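Local coordinates for protein-tyrosine-phosphatase (Shewanella sp., PDB 2Z72) that probably hydrolyses phosphotyrosine in protein substrates at low temperature, using a two-zinc centre of the calcineurin-like phosphoesterase kind, at residues A[93-98]-A[102-107]; A[212-215]-A[220-223]; A[312-317]-A[323-328]. One frame throughout, in Å; residues are numbered along the deposited sequence.

Interaction 1: residues A[93-98]-A[102-107]; sequences QKIIDS and WAFGEG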
loop_
_atom_site.group_PDB
_atom_site.type_symbol
_atom_site.label_atom_id
_atom_site.label_comp_id
_atom_site.label_asym_id
_atom_site.label_seq_id
_atom_site.Cartn_x
_atom_site.Cartn_y
_atom_site.Cartn_z
ATOM N N GLN A 93 -6.658 -16.465 -5.584
ATOM C CA GLN A 93 -5.738 -16.237 -6.713
ATOM C C GLN A 93 -4.411 -16.955 -6.479
ATOM O O GLN A 93 -3.476 -16.839 -7.298
ATOM C CB GLN A 93 -5.572 -14.758 -6.993
ATOM C CG GLN A 93 -6.768 -14.136 -7.673
ATOM C CD GLN A 93 -6.964 -14.659 -9.064
ATOM O OE1 GLN A 93 -5.990 -14.971 -9.728
ATOM N NE2 GLN A 93 -8.189 -14.683 -9.508
ATOM N N LYS A 94 -4.238 -17.711 -5.373
ATOM C CA LYS A 94 -3.066 -18.567 -5.128
ATOM C C LYS A 94 -1.788 -17.757 -4.984
ATOM O O LYS A 94 -0.679 -18.218 -5.265
ATOM C CB LYS A 94 -2.914 -19.642 -6.211
ATOM C CG LYS A 94 -4.174 -20.512 -6.337
ATOM C CD LYS A 94 -4.048 -21.458 -7.514
ATOM C CE LYS A 94 -5.046 -22.606 -7.494
ATOM N NZ LYS A 94 -6.411 -22.313 -6.996
ATOM N N ILE A 95 -1.949 -16.527 -4.463
ATOM C CA ILE A 95 -0.823 -15.677 -4.147
ATOM C C ILE A 95 -0.231 -16.096 -2.806
ATOM O O ILE A 95 0.974 -15.967 -2.580
ATOM C CB ILE A 95 -1.204 -14.204 -4.199
ATOM C CG1 ILE A 95 -1.956 -13.808 -5.469
ATOM C CG2 ILE A 95 0.045 -13.324 -4.011
ATOM C CD1 ILE A 95 -1.207 -14.110 -6.752
ATOM N N ILE A 96 -1.092 -16.629 -1.932
ATOM C CA ILE A 96 -0.695 -17.181 -0.658
ATOM C C ILE A 96 -1.165 -18.646 -0.590
ATOM O O ILE A 96 -2.035 -19.046 -1.395
ATOM C CB ILE A 96 -1.223 -16.329 0.510
ATOM C CG1 ILE A 96 -2.746 -16.261 0.604
ATOM C CG2 ILE A 96 -0.569 -14.969 0.460
ATOM C CD1 ILE A 96 -3.243 -15.374 1.694
ATOM N N ASP A 97 -0.571 -19.387 0.340
ATOM C CA ASP A 97 -0.844 -20.817 0.506
ATOM C C ASP A 97 -1.943 -21.047 1.496
ATOM O O ASP A 97 -2.581 -20.117 1.990
ATOM C CB ASP A 97 0.480 -21.596 0.727
ATOM C CG ASP A 97 1.143 -21.279 2.077
ATOM O OD1 ASP A 97 2.381 -21.549 2.164
ATOM O OD2 ASP A 97 0.405 -20.747 2.947
ATOM N N SER A 98 -2.117 -22.367 1.794
ATOM C CA SER A 98 -3.098 -22.818 2.699
ATOM C C SER A 98 -2.806 -22.426 4.158
ATOM O O SER A 98 -3.748 -22.508 4.948
ATOM C CB SER A 98 -3.328 -24.331 2.692
ATOM O OG SER A 98 -2.224 -25.158 3.002
ATOM N N TRP A 102 3.066 -16.322 1.898
ATOM C CA TRP A 102 3.486 -16.031 0.535
ATOM C C TRP A 102 3.710 -17.359 -0.251
ATOM O O TRP A 102 4.464 -18.244 0.224
ATOM C CB TRP A 102 4.788 -15.305 0.511
ATOM C CG TRP A 102 5.416 -14.897 -0.773
ATOM C CD1 TRP A 102 6.438 -15.596 -1.403
ATOM C CD2 TRP A 102 5.146 -13.764 -1.573
ATOM N NE1 TRP A 102 6.780 -14.918 -2.531
ATOM C CE2 TRP A 102 6.029 -13.797 -2.678
ATOM C CE3 TRP A 102 4.264 -12.708 -1.505
ATOM C CZ2 TRP A 102 6.016 -12.804 -3.638
ATOM C CZ3 TRP A 102 4.246 -11.704 -2.450
ATOM C CH2 TRP A 102 5.141 -11.772 -3.518
ATOM N N ALA A 103 3.110 -17.426 -1.451
ATOM C CA ALA A 103 3.217 -18.562 -2.306
ATOM C C ALA A 103 3.543 -18.122 -3.731
ATOM O O ALA A 103 3.340 -18.886 -4.667
ATOM C CB ALA A 103 1.918 -19.395 -2.298
ATOM N N PHE A 104 4.015 -16.913 -3.903
ATOM C CA PHE A 104 4.206 -16.323 -5.227
ATOM C C PHE A 104 5.641 -16.383 -5.686
ATOM O O PHE A 104 5.979 -15.786 -6.706
ATOM C CB PHE A 104 3.606 -14.898 -5.213
ATOM C CG PHE A 104 3.270 -14.313 -6.560
ATOM C CD1 PHE A 104 2.445 -14.956 -7.458
ATOM C CD2 PHE A 104 3.774 -13.049 -6.905
ATOM C CE1 PHE A 104 2.156 -14.358 -8.696
ATOM C CE2 PHE A 104 3.501 -12.475 -8.127
ATOM C CZ PHE A 104 2.645 -13.117 -9.042
ATOM N N GLY A 105 6.472 -17.143 -4.967
ATOM C CA GLY A 105 7.815 -17.390 -5.474
ATOM C C GLY A 105 8.647 -16.121 -5.600
ATOM O O GLY A 105 8.675 -15.313 -4.678
ATOM N N GLU A 106 9.308 -15.995 -6.742
ATOM C CA GLU A 106 10.135 -14.863 -7.036
ATOM C C GLU A 106 9.326 -13.743 -7.673
ATOM O O GLU A 106 9.890 -12.740 -8.145
ATOM C CB GLU A 106 11.305 -15.227 -7.954
ATOM C CG GLU A 106 12.200 -16.281 -7.305
ATOM C CD GLU A 106 13.445 -16.577 -8.097
ATOM O OE1 GLU A 106 14.353 -17.181 -7.513
ATOM O OE2 GLU A 106 13.452 -16.181 -9.278
ATOM N N GLY A 107 7.968 -13.909 -7.692
ATOM C CA GLY A 107 7.135 -12.828 -8.175
ATOM C C GLY A 107 7.244 -11.587 -7.311
ATOM O O GLY A 107 7.692 -11.636 -6.150
HETATM O O HOH W 1 0.810 -20.568 -5.302
HETATM O O HOH W 2 1.319 -18.422 -7.001
HETATM O O HOH W 3 4.159 -20.931 0.314
#
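Ile95, Ala103 and Trp102 supply most of the buried surface, and the link between their backbones is one hydrogen bond, from Ala103 N to Ile95 O (2.8 Å, 149° at the hydrogen). It belongs to an isolated bridge pairing Ile96 with Trp102, so the two runs of loop touch without forming a ladder. Ile95 turns CG2 away from its own backbone N (CG1 torsion -49°), which lays the side chain alongside that of Phe104, both pointing the same way. Its CD1 methyl reaches Phe104 CD1 at 3.8 Å, obliquely to the ring, while CG2 rests near Phe104 CB. A branched aliphatic suits this place because it also packs on Leu90, Met109 and Leu315. Ala103 is small enough for its CB to sit 3.6 Å from Ile96 C, close against the opposite backbone. Trp102 meets Ile96 chiefly through its backbone, and its indole turns off to Leu132 and Ala136 of helix 122-138. One indole face takes Phe104 CB, and NE1 donates at 2.9 Å to Gly105 O, which lies in the indole plane; this bond fixes the ring's rotation. Water bridges the solvent side: one molecule donates to both Asp97 OD1 (2.6 Å) and Trp102 O (2.7 Å), while Asp97 OD2 accepts from the backbone of Asp99 and Asn101. Lys94, with positive phi, closes helix 83-92 in a Schellman motif, and a type II' turn from Phe104 to Gly107 leads into strand 108-111. The whole is the helix-to-strand connection of a beta-alpha-beta crossover, between parallel strands 72-76 and 108-111 of the phosphoesterase fold.

Interaction 2: residues A[212-215]-A[220-223]; sequences SEWI and TLDK
Trp214 and Thr220 make the closest backbone approach, yet their CA atoms stand 8.4 Å apart, so a side chain has to span the distance between helix 212-216 and the start of helix 221-231. Thr220 occupies the N-cap of the second helix: its OG1 accepts from Lys223 N at 3.1 Å, with 158° at the hydrogen. Threonine suits the position because its short hydroxyl can take up an amide N-H of the first turn, which has no earlier carbonyl in the helix to bond. Within the calcineurin-like phosphoesterase region, the contact thus joins two successive helices across a short connection, with the indole filling the space between them. The Trp214 CG lies opposite the backbone N about the first torsion (173°), and this carries the six-membered ring out to the capping residue. CZ2 comes to 3.6 Å from Thr220 C, and CH2 is equally close to Thr220 O. Leu221 N lies at the indole edge, near the ring plane, 3.8 Å from CZ2. From the same residue, the CD1 methyl adds apolar packing at 4.0 Å from CZ2. With an alanine here the six-membered ring is gone, which is likely to open a gap beside the carbonyl of Thr220 and the CD1 methyl of Leu221. The indole also meets the rings of His276 and Phe277 on helix 267-277, and both Trp214 and Leu221 touch Ile197 of strand 197-200.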
loop_
_atom_site.group_PDB
_atom_site.type_symbol
_atom_site.label_atom_id
_atom_site.label_comp_id
_atom_site.label_asym_id
_atom_site.label_seq_id
_atom_site.Cartn_x
_atom_site.Cartn_y
_atom_site.Cartn_z
ATOM N N SER A 212 0.871 16.057 -16.056
ATOM C CA SER A 212 1.884 16.706 -16.906
ATOM C C SER A 212 2.765 17.629 -16.095
ATOM O O SER A 212 3.918 17.926 -16.475
ATOM C CB SER A 212 1.173 17.452 -18.036
ATOM O OG SER A 212 0.751 16.448 -18.981
ATOM N N GLU A 213 2.294 18.079 -14.938
ATOM C CA GLU A 213 3.145 18.923 -14.023
ATOM C C GLU A 213 4.392 18.194 -13.588
ATOM O O GLU A 213 5.403 18.861 -13.319
ATOM C CB GLU A 213 2.301 19.419 -12.838
ATOM C CG GLU A 213 3.015 20.291 -11.830
ATOM C CD GLU A 213 2.143 21.011 -10.840
ATOM O OE1 GLU A 213 0.931 20.763 -10.914
ATOM O OE2 GLU A 213 2.741 21.711 -9.959
ATOM N N TRP A 214 4.367 16.860 -13.475
ATOM C CA TRP A 214 5.580 16.108 -13.189
ATOM C C TRP A 214 6.713 16.477 -14.171
ATOM O O TRP A 214 7.868 16.606 -13.837
ATOM C CB TRP A 214 5.251 14.590 -13.264
ATOM C CG TRP A 214 6.474 13.697 -13.150
ATOM C CD1 TRP A 214 7.397 13.327 -14.112
ATOM C CD2 TRP A 214 6.898 13.032 -11.950
ATOM N NE1 TRP A 214 8.347 12.511 -13.630
ATOM C CE2 TRP A 214 8.064 12.310 -12.283
ATOM C CE3 TRP A 214 6.417 12.983 -10.623
ATOM C CZ2 TRP A 214 8.729 11.568 -11.359
ATOM C CZ3 TRP A 214 7.109 12.220 -9.730
ATOM C CH2 TRP A 214 8.252 11.505 -10.056
ATOM N N ILE A 215 6.324 16.492 -15.447
ATOM C CA ILE A 215 7.272 16.734 -16.557
ATOM C C ILE A 215 7.827 18.129 -16.534
ATOM O O ILE A 215 9.003 18.373 -16.665
ATOM C CB ILE A 215 6.568 16.421 -17.908
ATOM C CG1 ILE A 215 6.068 14.973 -17.994
ATOM C CG2 ILE A 215 7.491 16.807 -19.032
ATOM C CD1 ILE A 215 5.336 14.568 -19.247
ATOM N N THR A 220 12.174 13.219 -11.052
ATOM C CA THR A 220 12.612 11.855 -11.238
ATOM C C THR A 220 12.010 10.985 -10.129
ATOM O O THR A 220 11.663 11.511 -9.058
ATOM C CB THR A 220 14.139 11.692 -11.220
ATOM O OG1 THR A 220 14.559 11.986 -9.899
ATOM C CG2 THR A 220 14.803 12.614 -12.244
ATOM N N LEU A 221 11.930 9.696 -10.393
ATOM C CA LEU A 221 11.461 8.756 -9.372
ATOM C C LEU A 221 12.279 8.918 -8.090
ATOM O O LEU A 221 11.720 9.010 -6.995
ATOM C CB LEU A 221 11.471 7.346 -9.872
ATOM C CG LEU A 221 10.120 6.765 -10.359
ATOM C CD1 LEU A 221 9.476 7.627 -11.386
ATOM C CD2 LEU A 221 10.306 5.319 -10.775
ATOM N N ASP A 222 13.626 8.942 -8.189
ATOM C CA ASP A 222 14.408 8.939 -6.976
ATOM C C ASP A 222 14.209 10.220 -6.184
ATOM O O ASP A 222 14.117 10.191 -4.964
ATOM C CB ASP A 222 15.890 8.709 -7.251
ATOM C CG ASP A 222 16.673 8.589 -5.966
ATOM O OD1 ASP A 222 17.441 9.475 -5.695
ATOM O OD2 ASP A 222 16.499 7.666 -5.138
ATOM N N LYS A 223 14.159 11.333 -6.891
ATOM C CA LYS A 223 14.008 12.617 -6.218
ATOM C C LYS A 223 12.666 12.670 -5.487
ATOM O O LYS A 223 12.588 13.086 -4.308
ATOM C CB LYS A 223 14.162 13.800 -7.162
ATOM C CG LYS A 223 14.026 15.125 -6.441
ATOM C CD LYS A 223 14.373 16.287 -7.365
ATOM C CE LYS A 223 14.346 17.622 -6.649
ATOM N NZ LYS A 223 14.482 18.835 -7.462
#

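Interaction 3: residues A[312-317]-A[323-328]; sequences SGELLL and LIRGLY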
loop_
_atom_site.group_PDB
_atom_site.type_symbol
_atom_site.label_atom_id
_atom_site.label_comp_id
_atom_site.label_asym_id
_atom_site.label_seq_id
_atom_site.Cartn_x
_atom_site.Cartn_y
_atom_site.Cartn_z
ATOM N N SER A 312 -15.732 -7.640 -1.994
ATOM C CA SER A 312 -14.945 -8.384 -2.987
ATOM C C SER A 312 -13.806 -7.492 -3.466
ATOM O O SER A 312 -13.805 -6.301 -3.217
ATOM C CB SER A 312 -15.779 -8.807 -4.168
ATOM O OG SER A 312 -16.254 -7.679 -4.860
ATOM N N GLY A 313 -12.873 -8.093 -4.198
ATOM C CA GLY A 313 -11.838 -7.363 -4.878
ATOM C C GLY A 313 -11.235 -8.242 -5.937
ATOM O O GLY A 313 -11.546 -9.410 -6.068
ATOM N N GLU A 314 -10.319 -7.753 -6.728
ATOM C CA GLU A 314 -9.645 -8.240 -7.845
ATOM C C GLU A 314 -8.209 -7.745 -7.855
ATOM O O GLU A 314 -7.826 -6.763 -7.198
ATOM C CB GLU A 314 -10.325 -7.812 -9.178
ATOM C CG GLU A 314 -11.793 -8.252 -9.185
ATOM C CD GLU A 314 -12.432 -8.127 -10.571
ATOM O OE1 GLU A 314 -13.595 -8.600 -10.703
ATOM O OE2 GLU A 314 -11.830 -7.493 -11.473
ATOM N N LEU A 315 -7.415 -8.444 -8.656
ATOM C CA LEU A 315 -6.009 -8.060 -8.870
ATOM C C LEU A 315 -5.695 -8.095 -10.336
ATOM O O LEU A 315 -6.437 -8.614 -11.188
ATOM C CB LEU A 315 -5.105 -8.919 -8.002
ATOM C CG LEU A 315 -5.210 -10.445 -8.119
ATOM C CD1 LEU A 315 -4.552 -11.001 -9.371
ATOM C CD2 LEU A 315 -4.558 -11.068 -6.876
ATOM N N LEU A 316 -4.512 -7.567 -10.657
ATOM C CA LEU A 316 -3.914 -7.588 -11.968
ATOM C C LEU A 316 -2.675 -8.463 -11.925
ATOM O O LEU A 316 -1.842 -8.302 -11.028
ATOM C CB LEU A 316 -3.528 -6.156 -12.378
ATOM C CG LEU A 316 -2.696 -6.013 -13.652
ATOM C CD1 LEU A 316 -3.533 -6.418 -14.879
ATOM C CD2 LEU A 316 -2.192 -4.599 -13.788
ATOM N N LEU A 317 -2.556 -9.348 -12.885
ATOM C CA LEU A 317 -1.397 -10.190 -13.063
ATOM C C LEU A 317 -0.713 -9.792 -14.358
ATOM O O LEU A 317 -1.372 -9.710 -15.394
ATOM C CB LEU A 317 -1.787 -11.643 -13.087
ATOM C CG LEU A 317 -0.727 -12.697 -13.361
ATOM C CD1 LEU A 317 0.366 -12.710 -12.345
ATOM C CD2 LEU A 317 -1.464 -14.077 -13.457
ATOM N N LEU A 323 -1.652 -9.087 -19.740
ATOM C CA LEU A 323 -2.290 -8.418 -18.615
ATOM C C LEU A 323 -3.539 -9.210 -18.290
ATOM O O LEU A 323 -4.395 -9.346 -19.172
ATOM C CB LEU A 323 -2.664 -6.969 -18.932
ATOM C CG LEU A 323 -1.539 -6.060 -19.359
ATOM C CD1 LEU A 323 -2.102 -4.760 -19.915
ATOM C CD2 LEU A 323 -0.629 -5.846 -18.188
ATOM N N ILE A 324 -3.642 -9.712 -17.066
ATOM C CA ILE A 324 -4.712 -10.623 -16.678
ATOM C C ILE A 324 -5.459 -10.074 -15.483
ATOM O O ILE A 324 -4.829 -9.681 -14.480
ATOM C CB ILE A 324 -4.162 -12.009 -16.377
ATOM C CG1 ILE A 324 -3.487 -12.579 -17.667
ATOM C CG2 ILE A 324 -5.223 -12.918 -15.775
ATOM C CD1 ILE A 324 -2.538 -13.695 -17.483
ATOM N N ARG A 325 -6.762 -10.045 -15.563
ATOM C CA ARG A 325 -7.658 -9.735 -14.467
ATOM C C ARG A 325 -7.878 -11.003 -13.641
ATOM O O ARG A 325 -8.342 -12.003 -14.168
ATOM C CB ARG A 325 -8.970 -9.211 -15.042
ATOM C CG ARG A 325 -10.099 -8.996 -14.043
ATOM C CD ARG A 325 -11.317 -8.504 -14.831
ATOM N NE ARG A 325 -12.494 -8.502 -13.999
ATOM C CZ ARG A 325 -13.736 -8.823 -14.266
ATOM N NH1 ARG A 325 -14.066 -9.227 -15.498
ATOM N NH2 ARG A 325 -14.596 -8.720 -13.286
ATOM N N GLY A 326 -7.572 -10.933 -12.356
ATOM C CA GLY A 326 -7.804 -12.022 -11.411
ATOM C C GLY A 326 -9.003 -11.667 -10.559
ATOM O O GLY A 326 -8.990 -10.744 -9.744
ATOM N N LEU A 327 -10.077 -12.425 -10.792
ATOM C CA LEU A 327 -11.339 -12.171 -10.125
ATOM C C LEU A 327 -11.362 -12.741 -8.694
ATOM O O LEU A 327 -10.608 -13.671 -8.339
ATOM C CB LEU A 327 -12.489 -12.779 -10.970
ATOM C CG LEU A 327 -12.852 -12.038 -12.264
ATOM C CD1 LEU A 327 -11.971 -12.461 -13.401
ATOM C CD2 LEU A 327 -14.304 -12.305 -12.617
ATOM N N TYR A 328 -12.321 -12.239 -7.918
ATOM C CA TYR A 328 -12.472 -12.637 -6.525
ATOM C C TYR A 328 -12.779 -14.099 -6.372
ATOM O O TYR A 328 -12.474 -14.678 -5.309
ATOM C CB TYR A 328 -13.596 -11.837 -5.867
ATOM C CG TYR A 328 -13.606 -11.792 -4.368
ATOM C CD1 TYR A 328 -14.778 -12.124 -3.666
ATOM C CD2 TYR A 328 -12.485 -11.425 -3.622
ATOM C CE1 TYR A 328 -14.822 -12.090 -2.293
ATOM C CE2 TYR A 328 -12.532 -11.382 -2.238
ATOM C CZ TYR A 328 -13.700 -11.725 -1.578
ATOM O OH TYR A 328 -13.673 -11.634 -0.217
HETATM O O HOH W 4 -14.360 -10.441 -8.912
#
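Glu314 and Arg325 form a side-on salt bridge in which two nitrogens grip two oxygens: Arg325 NE reaches Glu314 OE2 and Arg325 NH2 reaches Glu314 OE1, both at 2.8 Å. The bond from NE is nearly straight (170°) and lies in the guanidinium plane, although it meets OE2 on the syn side well out of the carboxylate plane; OE1 uses its syn lone pair. The two flat groups are therefore twisted, with planes 35° apart. Arg325 starts with CG opposite its backbone N (173°) and runs extended to NE, the length needed to meet Glu314, whose CG lies beside its own backbone N and whose chain is extended beyond it. Leu327 CG lies over the rim of one guanidinium face.

The salt bridge flanks an antiparallel hairpin. Leu315 with Gly326 and Leu317 with Ile324 are hydrogen-bonded pairs, and Leu316 with Arg325 is the non-hydrogen-bonded pair between them. Gly326 has to be small, because a CB there would run into Leu315 CD1. Leu317 CB and Ile324 CB are 4.1 Å apart, their side chains side by side. On the other face Leu316 CD1 meets Leu323 CB at 4.2 Å. Beyond the strands, Ser312 CA stands over the centre of the Tyr328 ring, 3.6 Å from its centroid, a CH-pi contact. Tyr328 also packs on Val85, Thr88 and Leu89 of helix 83-92.

A water donates to Glu314 OE1 (2.7 Å) and accepts from Tyr328 N, and Glu314 OE2 also accepts from Val292 N. The buried carboxylate thus has several donors as well as the arginine charge, which would probably favour its ionised form and hold its rotation fixed where the regular pairing ends.

Overall arrangement
Interactions 1 and 3 are neighbours, their centres 14 Å apart. Gln93 NE2 probably donates to Leu327 O at 2.9 Å, and Leu315 CD2 packs against Gln93 CB (3.8 Å) and Ile95 CG1 (4.0 Å), so the loop after helix 83-92 rests on the hairpin. Interaction 2 is remote from both: its centre is 33 Å from interaction 1 and 29 Å from interaction 3, with nearest atoms about 18 and 16 Å away. None of the six segments supplies a zinc ligand; those are Asp78, His80, Asp114, Asn149, His207 and His286. Gly313 of interaction 3 lies about 13 Å from a zinc ion.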